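Local coordinates for capsular polysaccharide biosynthesis protein (Burkholderia pseudomallei, PDB 4BQN) that binds coenzyme A and is probably an acetyltransferase that takes part in the biosynthesis of the capsular polysaccharide, at residues Ala126-Tyr138 and Phe277-Phe291. The protein carries 1 engineered substitution. Residues are numbered along the deposited sequence; the frame is centred on the assembly and turned at random. Where two conformers were deposited one is given.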
ATOM      1  N   ALA A 126      -7.534 -18.736   1.223  1.00 12.15           N
ATOM      2  CA  ALA A 126      -8.447 -18.976   0.099  1.00 13.10           C
ATOM      3  C   ALA A 126      -8.055 -20.226  -0.705  1.00 14.74           C
ATOM      4  O   ALA A 126      -8.905 -21.054  -1.029  1.00 16.15           O
ATOM      5  CB  ALA A 126      -8.547 -17.754  -0.808  1.00 14.29           C
ATOM      6  N   GLY A 127      -6.763 -20.374  -0.995  1.00 14.11           N
ATOM      7  CA  GLY A 127      -6.281 -21.575  -1.686  1.00 15.68           C
ATOM      8  C   GLY A 127      -6.512 -22.854  -0.903  1.00 16.38           C
ATOM      9  O   GLY A 127      -6.893 -23.877  -1.466  1.00 18.21           O
ATOM     10  N   ALA A 128      -6.294 -22.788   0.405  1.00 14.28           N
ATOM     11  CA  ALA A 128      -6.556 -23.925   1.285  1.00 16.13           C
ATOM     12  C   ALA A 128      -8.040 -24.311   1.283  1.00 16.08           C
ATOM     13  O   ALA A 128      -8.371 -25.501   1.226  1.00 19.30           O
ATOM     14  CB  ALA A 128      -6.073 -23.616   2.690  1.00 16.19           C
ATOM     15  N   VAL A 129      -8.926 -23.317   1.331  1.00 15.84           N
ATOM     16  CA  VAL A 129     -10.374 -23.562   1.267  1.00 17.93           C
ATOM     17  C   VAL A 129     -10.735 -24.293  -0.031  1.00 20.08           C
ATOM     18  O   VAL A 129     -11.488 -25.274  -0.022  1.00 23.65           O
ATOM     19  CB  VAL A 129     -11.164 -22.239   1.406  1.00 18.44           C
ATOM     20  CG1 VAL A 129     -12.636 -22.409   1.035  1.00 22.09           C
ATOM     21  CG2 VAL A 129     -11.040 -21.701   2.819  1.00 19.34           C
ATOM     22  N   VAL A 130     -10.178 -23.832  -1.148  1.00 21.19           N
ATOM     23  CA  VAL A 130     -10.417 -24.481  -2.439  1.00 25.70           C
ATOM     24  C   VAL A 130      -9.934 -25.935  -2.442  1.00 26.43           C
ATOM     25  O   VAL A 130     -10.600 -26.797  -3.020  1.00 32.62           O
ATOM     26  CB  VAL A 130      -9.790 -23.677  -3.610  1.00 25.39           C
ATOM     27  CG1 VAL A 130      -9.861 -24.451  -4.918  1.00 32.28           C
ATOM     28  CG2 VAL A 130     -10.489 -22.335  -3.750  1.00 27.19           C
ATOM     29  N   MET A 131      -8.800 -26.195  -1.782  1.00 25.48           N
ATOM     30  CA  MET A 131      -8.118 -27.492  -1.678  0.50 23.63           C
ATOM     31  C   MET A 131      -8.769 -28.426  -0.641  1.00 30.16           C
ATOM     32  O   MET A 131      -8.273 -29.540  -0.401  1.00 28.43           O
ATOM     33  CB  MET A 131      -6.660 -27.213  -1.262  0.50 26.92           C
ATOM     34  CG  MET A 131      -5.626 -28.286  -1.580  0.50 37.07           C
ATOM     35  SD  MET A 131      -3.963 -27.807  -1.042  0.50 32.77           S
ATOM     36  CE  MET A 131      -3.026 -29.265  -1.500  0.50 43.31           C
ATOM     37  N   ASP A 132      -9.824 -27.936   0.018  1.00 27.38           N
ATOM     38  CA  ASP A 132     -10.506 -28.633   1.118  0.70 32.79           C
ATOM     39  C   ASP A 132      -9.590 -28.929   2.312  1.00 27.52           C
ATOM     40  O   ASP A 132      -9.742 -29.943   2.998  1.00 31.24           O
ATOM     41  CB  ASP A 132     -11.249 -29.893   0.631  0.70 33.26           C
ATOM     42  CG  ASP A 132     -12.603 -29.577   0.006  0.70 43.89           C
ATOM     43  OD1 ASP A 132     -13.226 -28.555   0.379  0.70 45.13           O
ATOM     44  OD2 ASP A 132     -13.051 -30.360  -0.857  0.70 49.90           O
ATOM     45  N   VAL A 133      -8.640 -28.029   2.563  1.00 23.65           N
ATOM     46  CA  VAL A 133      -7.804 -28.120   3.756  1.00 20.04           C
ATOM     47  C   VAL A 133      -8.624 -27.504   4.878  1.00 21.82           C
ATOM     48  O   VAL A 133      -9.088 -26.368   4.740  1.00 24.43           O
ATOM     49  CB  VAL A 133      -6.456 -27.383   3.569  1.00 19.81           C
ATOM     50  CG1 VAL A 133      -5.714 -27.260   4.893  1.00 23.48           C
ATOM     51  CG2 VAL A 133      -5.596 -28.132   2.560  1.00 25.36           C
ATOM     52  N   ASP A 134      -8.845 -28.255   5.961  1.00 27.22           N
ATOM     53  CA  ASP A 134      -9.624 -27.750   7.098  0.60 26.68           C
ATOM     54  C   ASP A 134      -8.847 -26.700   7.887  1.00 20.84           C
ATOM     55  O   ASP A 134      -7.605 -26.702   7.890  1.00 20.99           O
ATOM     56  CB  ASP A 134     -10.141 -28.873   8.023  0.60 39.52           C
ATOM     57  CG  ASP A 134      -9.472 -30.225   7.777  0.60 46.75           C
ATOM     58  OD1 ASP A 134      -8.327 -30.278   7.277  0.60 55.26           O
ATOM     59  OD2 ASP A 134     -10.114 -31.253   8.091  0.60 58.22           O
ATOM     60  N   LYS A 135      -9.571 -25.800   8.548  1.00 22.27           N
ATOM     61  CA  LYS A 135      -8.939 -24.686   9.253  0.50 20.20           C
ATOM     62  C   LYS A 135      -7.967 -25.146  10.342  1.00 18.50           C
ATOM     63  O   LYS A 135      -6.906 -24.538  10.539  1.00 20.78           O
ATOM     64  CB  LYS A 135      -9.991 -23.707   9.797  0.50 20.74           C
ATOM     65  CG  LYS A 135     -10.970 -24.289  10.801  0.50 22.20           C
ATOM     66  CD  LYS A 135     -12.106 -23.318  11.091  0.50 25.28           C
ATOM     67  CE  LYS A 135     -12.923 -23.776  12.288  0.50 26.31           C
ATOM     68  NZ  LYS A 135     -13.555 -25.106  12.070  0.50 37.45           N
ATOM     69  N   GLU A 136      -8.311 -26.237  11.025  1.00 19.47           N
ATOM     70  CA  GLU A 136      -7.463 -26.779  12.081  0.60 22.07           C
ATOM     71  C   GLU A 136      -6.135 -27.280  11.512  1.00 19.71           C
ATOM     72  O   GLU A 136      -5.068 -27.055  12.102  1.00 21.98           O
ATOM     73  CB  GLU A 136      -8.194 -27.902  12.821  0.60 30.35           C
ATOM     74  CG  GLU A 136      -9.477 -27.465  13.522  0.60 30.56           C
ATOM     75  CD  GLU A 136     -10.699 -27.377  12.609  0.60 21.07           C
ATOM     76  OE1 GLU A 136     -10.650 -27.823  11.438  0.60 24.23           O
ATOM     77  OE2 GLU A 136     -11.736 -26.861  13.079  0.60 35.70           O
ATOM     78  N   THR A 137      -6.202 -27.940  10.353  1.00 21.06           N
ATOM     79  CA  THR A 137      -5.007 -28.432   9.662  1.00 19.27           C
ATOM     80  C   THR A 137      -4.107 -27.260   9.264  1.00 17.29           C
ATOM     81  O   THR A 137      -2.891 -27.301   9.462  1.00 18.67           O
ATOM     82  CB  THR A 137      -5.366 -29.279   8.428  1.00 21.40           C
ATOM     83  OG1 THR A 137      -6.171 -30.389   8.839  1.00 29.40           O
ATOM     84  CG2 THR A 137      -4.114 -29.810   7.745  1.00 24.67           C
ATOM     85  N   TYR A 138      -4.714 -26.205   8.727  1.00 16.90           N
ATOM     86  CA  TYR A 138      -3.957 -25.021   8.336  1.00 14.85           C
ATOM     87  C   TYR A 138      -3.225 -24.427   9.536  1.00 15.24           C
ATOM     88  O   TYR A 138      -2.021 -24.133   9.451  1.00 15.14           O
ATOM     89  CB  TYR A 138      -4.882 -23.985   7.709  1.00 16.20           C
ATOM     90  CG  TYR A 138      -4.166 -22.828   7.043  1.00 15.36           C
ATOM     91  CD1 TYR A 138      -3.732 -21.723   7.780  1.00 15.75           C
ATOM     92  CD2 TYR A 138      -3.942 -22.836   5.666  1.00 14.49           C
ATOM     93  CE1 TYR A 138      -3.085 -20.657   7.158  1.00 14.08           C
ATOM     94  CE2 TYR A 138      -3.286 -21.790   5.030  1.00 13.44           C
ATOM     95  CZ  TYR A 138      -2.868 -20.698   5.777  1.00 11.77           C
ATOM     96  OH  TYR A 138      -2.221 -19.660   5.137  1.00 12.76           O
ATOM     97  N   PHE A 277     -10.883 -18.328   7.477  1.00 14.56           N
ATOM     98  CA  PHE A 277     -11.543 -19.521   6.930  1.00 14.08           C
ATOM     99  C   PHE A 277     -13.058 -19.349   6.919  1.00 14.09           C
ATOM    100  O   PHE A 277     -13.707 -19.615   5.906  1.00 15.97           O
ATOM    101  CB  PHE A 277     -11.155 -20.791   7.698  1.00 15.67           C
ATOM    102  CG  PHE A 277      -9.899 -21.440   7.194  1.00 15.19           C
ATOM    103  CD1 PHE A 277      -9.955 -22.394   6.172  1.00 17.27           C
ATOM    104  CD2 PHE A 277      -8.654 -21.083   7.715  1.00 16.54           C
ATOM    105  CE1 PHE A 277      -8.803 -22.990   5.685  1.00 16.50           C
ATOM    106  CE2 PHE A 277      -7.499 -21.687   7.237  1.00 15.09           C
ATOM    107  CZ  PHE A 277      -7.573 -22.625   6.211  1.00 15.52           C
ATOM    108  N   GLU A 278     -13.610 -18.880   8.036  1.00 15.56           N
ATOM    109  CA  GLU A 278     -15.056 -18.716   8.155  0.70 15.94           C
ATOM    110  C   GLU A 278     -15.571 -17.705   7.130  1.00 15.31           C
ATOM    111  O   GLU A 278     -16.625 -17.903   6.529  1.00 17.71           O
ATOM    112  CB  GLU A 278     -15.408 -18.322   9.585  0.70 18.83           C
ATOM    113  CG  GLU A 278     -15.140 -19.474  10.548  0.70 19.88           C
ATOM    114  CD  GLU A 278     -14.971 -19.085  12.005  0.70 27.39           C
ATOM    115  OE1 GLU A 278     -15.101 -17.896  12.358  0.70 31.90           O
ATOM    116  OE2 GLU A 278     -14.703 -19.998  12.814  0.70 45.49           O
ATOM    117  N   TRP A 279     -14.800 -16.645   6.898  1.00 14.52           N
ATOM    118  CA  TRP A 279     -15.178 -15.615   5.943  1.00 14.69           C
ATOM    119  C   TRP A 279     -15.223 -16.193   4.522  1.00 13.17           C
ATOM    120  O   TRP A 279     -16.224 -16.034   3.822  1.00 14.87           O
ATOM    121  CB  TRP A 279     -14.220 -14.424   6.045  1.00 14.99           C
ATOM    122  CG  TRP A 279     -14.683 -13.235   5.256  1.00 16.20           C
ATOM    123  CD1 TRP A 279     -15.523 -12.243   5.690  1.00 15.98           C
ATOM    124  CD2 TRP A 279     -14.349 -12.912   3.901  1.00 16.37           C
ATOM    125  NE1 TRP A 279     -15.737 -11.326   4.684  1.00 18.23           N
ATOM    126  CE2 TRP A 279     -15.017 -11.705   3.582  1.00 14.61           C
ATOM    127  CE3 TRP A 279     -13.536 -13.514   2.925  1.00 14.83           C
ATOM    128  CZ2 TRP A 279     -14.923 -11.103   2.323  1.00 15.60           C
ATOM    129  CZ3 TRP A 279     -13.437 -12.900   1.659  1.00 16.07           C
ATOM    130  CH2 TRP A 279     -14.136 -11.716   1.377  1.00 15.40           C
ATOM    131  N   PHE A 280     -14.167 -16.892   4.105  1.00 13.48           N
ATOM    132  CA  PHE A 280     -14.161 -17.479   2.768  1.00 13.94           C
ATOM    133  C   PHE A 280     -15.247 -18.544   2.581  1.00 14.43           C
ATOM    134  O   PHE A 280     -15.797 -18.666   1.481  1.00 15.32           O
ATOM    135  CB  PHE A 280     -12.802 -18.069   2.424  1.00 14.44           C
ATOM    136  CG  PHE A 280     -11.752 -17.037   2.103  1.00 14.64           C
ATOM    137  CD1 PHE A 280     -11.843 -16.264   0.942  1.00 13.10           C
ATOM    138  CD2 PHE A 280     -10.659 -16.852   2.952  1.00 15.05           C
ATOM    139  CE1 PHE A 280     -10.867 -15.324   0.638  1.00 13.98           C
ATOM    140  CE2 PHE A 280      -9.677 -15.924   2.645  1.00 16.98           C
ATOM    141  CZ  PHE A 280      -9.781 -15.160   1.488  1.00 14.97           C
ATOM    142  N   GLU A 281     -15.533 -19.314   3.639  1.00 15.48           N
ATOM    143  CA  GLU A 281     -16.523 -20.381   3.536  0.70 16.11           C
ATOM    144  C   GLU A 281     -17.947 -19.822   3.327  1.00 16.12           C
ATOM    145  O   GLU A 281     -18.827 -20.544   2.873  1.00 20.32           O
ATOM    146  CB  GLU A 281     -16.386 -21.359   4.719  0.70 21.44           C
ATOM    147  CG  GLU A 281     -15.148 -22.268   4.613  0.70 24.59           C
ATOM    148  CD  GLU A 281     -14.668 -22.867   5.942  0.70 25.93           C
ATOM    149  OE1 GLU A 281     -15.433 -22.835   6.932  0.70 40.54           O
ATOM    150  OE2 GLU A 281     -13.515 -23.381   5.998  0.70 31.89           O
ATOM    151  N   ARG A 282     -18.148 -18.530   3.604  1.00 15.28           N
ATOM    152  CA  ARG A 282     -19.451 -17.887   3.359  0.70 17.21           C
ATOM    153  C   ARG A 282     -19.689 -17.540   1.890  1.00 14.13           C
ATOM    154  O   ARG A 282     -20.823 -17.364   1.473  1.00 18.15           O
ATOM    155  CB  ARG A 282     -19.624 -16.643   4.237  0.70 17.64           C
ATOM    156  CG  ARG A 282     -19.678 -16.965   5.724  0.70 19.72           C
ATOM    157  CD  ARG A 282     -19.812 -15.720   6.592  0.70 19.93           C
ATOM    158  NE  ARG A 282     -19.522 -16.037   7.993  0.70 22.74           N
ATOM    159  CZ  ARG A 282     -18.518 -15.523   8.705  0.70 23.42           C
ATOM    160  NH1 ARG A 282     -17.701 -14.621   8.179  0.70 28.74           N
ATOM    161  NH2 ARG A 282     -18.347 -15.898   9.963  0.70 35.01           N
ATOM    162  N   SER A 283     -18.618 -17.427   1.107  1.00 15.61           N
ATOM    163  CA  SER A 283     -18.735 -17.076  -0.306  1.00 15.92           C
ATOM    164  C   SER A 283     -18.823 -18.335  -1.180  1.00 16.86           C
ATOM    165  O   SER A 283     -18.435 -19.414  -0.743  1.00 16.62           O
ATOM    166  CB  SER A 283     -17.525 -16.224  -0.734  1.00 17.27           C
ATOM    167  OG  SER A 283     -17.675 -14.888  -0.289  1.00 18.08           O
ATOM    168  N   PRO A 284     -19.303 -18.200  -2.437  1.00 15.67           N
ATOM    169  CA  PRO A 284     -19.323 -19.370  -3.316  1.00 16.41           C
ATOM    170  C   PRO A 284     -17.909 -19.883  -3.560  1.00 14.30           C
ATOM    171  O   PRO A 284     -16.996 -19.103  -3.808  1.00 15.09           O
ATOM    172  CB  PRO A 284     -19.933 -18.827  -4.614  1.00 18.16           C
ATOM    173  CG  PRO A 284     -20.678 -17.593  -4.208  1.00 18.69           C
ATOM    174  CD  PRO A 284     -19.854 -17.006  -3.100  1.00 17.47           C
ATOM    175  N   LYS A 285     -17.731 -21.193  -3.468  1.00 17.00           N
ATOM    176  CA  LYS A 285     -16.423 -21.801  -3.675  1.00 15.51           C
ATOM    177  C   LYS A 285     -15.823 -21.439  -5.036  1.00 15.90           C
ATOM    178  O   LYS A 285     -14.620 -21.197  -5.136  1.00 16.72           O
ATOM    179  CB  LYS A 285     -16.506 -23.317  -3.526  1.00 20.08           C
ATOM    180  CG  LYS A 285     -15.149 -23.958  -3.294  1.00 24.95           C
ATOM    181  CD  LYS A 285     -15.308 -25.453  -3.108  1.00 30.04           C
ATOM    182  CE  LYS A 285     -14.409 -25.987  -2.014  1.00 29.24           C
ATOM    183  NZ  LYS A 285     -14.763 -27.413  -1.765  1.00 29.84           N
ATOM    184  N   ALA A 286     -16.649 -21.386  -6.076  1.00 15.71           N
ATOM    185  CA  ALA A 286     -16.150 -21.027  -7.400  1.00 16.39           C
ATOM    186  C   ALA A 286     -15.532 -19.631  -7.401  1.00 15.23           C
ATOM    187  O   ALA A 286     -14.534 -19.382  -8.090  1.00 16.84           O
ATOM    188  CB  ALA A 286     -17.252 -21.129  -8.446  1.00 19.39           C
ATOM    189  N   ASP A 287     -16.115 -18.718  -6.629  1.00 15.52           N
ATOM    190  CA  ASP A 287     -15.609 -17.338  -6.590  1.00 14.61           C
ATOM    191  C   ASP A 287     -14.342 -17.253  -5.756  1.00 13.59           C
ATOM    192  O   ASP A 287     -13.418 -16.505  -6.100  1.00 13.93           O
ATOM    193  CB  ASP A 287     -16.653 -16.374  -6.018  1.00 15.33           C
ATOM    194  CG  ASP A 287     -17.922 -16.326  -6.838  1.00 17.49           C
ATOM    195  OD1 ASP A 287     -17.961 -16.893  -7.954  1.00 19.69           O
ATOM    196  OD2 ASP A 287     -18.886 -15.700  -6.354  1.00 18.78           O
ATOM    197  N   VAL A 288     -14.280 -18.029  -4.681  1.00 13.29           N
ATOM    198  CA  VAL A 288     -13.051 -18.106  -3.889  1.00 13.71           C
ATOM    199  C   VAL A 288     -11.920 -18.705  -4.752  1.00 13.52           C
ATOM    200  O   VAL A 288     -10.775 -18.228  -4.719  1.00 12.92           O
ATOM    201  CB  VAL A 288     -13.266 -18.900  -2.587  1.00 14.71           C
ATOM    202  CG1 VAL A 288     -11.959 -19.054  -1.816  1.00 15.44           C
ATOM    203  CG2 VAL A 288     -14.289 -18.191  -1.709  1.00 15.38           C
ATOM    204  N   SER A 289     -12.229 -19.732  -5.542  1.00 14.67           N
ATOM    205  CA  SER A 289     -11.236 -20.313  -6.453  1.00 12.99           C
ATOM    206  C   SER A 289     -10.758 -19.312  -7.525  1.00 15.42           C
ATOM    207  O   SER A 289      -9.564 -19.212  -7.820  1.00 15.25           O
ATOM    208  CB  SER A 289     -11.796 -21.570  -7.111  1.00 17.14           C
ATOM    209  OG  SER A 289     -10.812 -22.204  -7.906  1.00 20.84           O
ATOM    210  N   ALA A 290     -11.688 -18.561  -8.104  1.00 14.89           N
ATOM    211  CA  ALA A 290     -11.308 -17.545  -9.086  1.00 15.85           C
ATOM    212  C   ALA A 290     -10.379 -16.504  -8.460  1.00 13.43           C
ATOM    213  O   ALA A 290      -9.403 -16.068  -9.071  1.00 14.94           O
ATOM    214  CB  ALA A 290     -12.529 -16.877  -9.687  1.00 16.29           C
ATOM    215  N   PHE A 291     -10.687 -16.112  -7.229  1.00 12.28           N
ATOM    216  CA  PHE A 291      -9.855 -15.159  -6.493  1.00 12.46           C
ATOM    217  C   PHE A 291      -8.452 -15.733  -6.276  1.00 11.81           C
ATOM    218  O   PHE A 291      -7.437 -15.078  -6.573  1.00 12.42           O
ATOM    219  CB  PHE A 291     -10.513 -14.810  -5.144  1.00 14.01           C
ATOM    220  CG  PHE A 291      -9.608 -14.076  -4.195  1.00 11.77           C
ATOM    221  CD1 PHE A 291      -9.139 -12.801  -4.503  1.00 15.34           C
ATOM    222  CD2 PHE A 291      -9.244 -14.638  -2.977  1.00 14.19           C
ATOM    223  CE1 PHE A 291      -8.304 -12.121  -3.627  1.00 15.75           C
ATOM    224  CE2 PHE A 291      -8.410 -13.958  -2.095  1.00 14.50           C
ATOM    225  CZ  PHE A 291      -7.944 -12.698  -2.419  1.00 14.63           C
TER
HETATM  226  O   HOH W   1     -11.671 -25.304   4.392  1.00 35.81           O
HETATM  227  O   HOH W   2     -12.461 -25.501   7.874  1.00 36.69           O
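Phe277 is a knob in a hole formed by Ala128, Val129, Lys135 and Tyr138. Lys135 CA lies over the centre of one ring face, 3.7 Å from the centroid, a CH-pi contact. The far edge of the ring points at the face of Tyr138 in an offset edge-to-face pair, with planes at 69°. CG of Tyr138 is anti to its backbone N (chi1 -169°), which carries the ring to the side of Phe277. Val129 CG2 touches Phe277 CD1 at 3.6 Å.

A second cluster centres on Ala126. Its CB sits over one face of Phe280, 3.8 Å from the centroid, and at the edge of Phe291. Val288 CG1 closes in at 3.8 Å from Ala126 CB. Val130 CG2 rests on Ser289 CA at 3.5 Å.

On the solvent side, Lys285 NZ forms a salt bridge with Asp132 OD1 (2.9 Å), syn but tilted from the carboxylate plane. Asp132 is the positive-phi residue of the Schellman motif ending helix 123-130. In the conformers given, a water links Lys135 N to Glu281 OE2.

Tyr138 OH also bonds Tyr242. Phe277 of helix 269-281 wedges between helices 123-130 and 135-140. Helix 285-296 meets helix 123-130; axes of 126-130 and 285-291 cross at -133°. Leu306 of helix 300-310 touches Ala128, and Val121 of strand 121-122 meets Phe280 and Phe291.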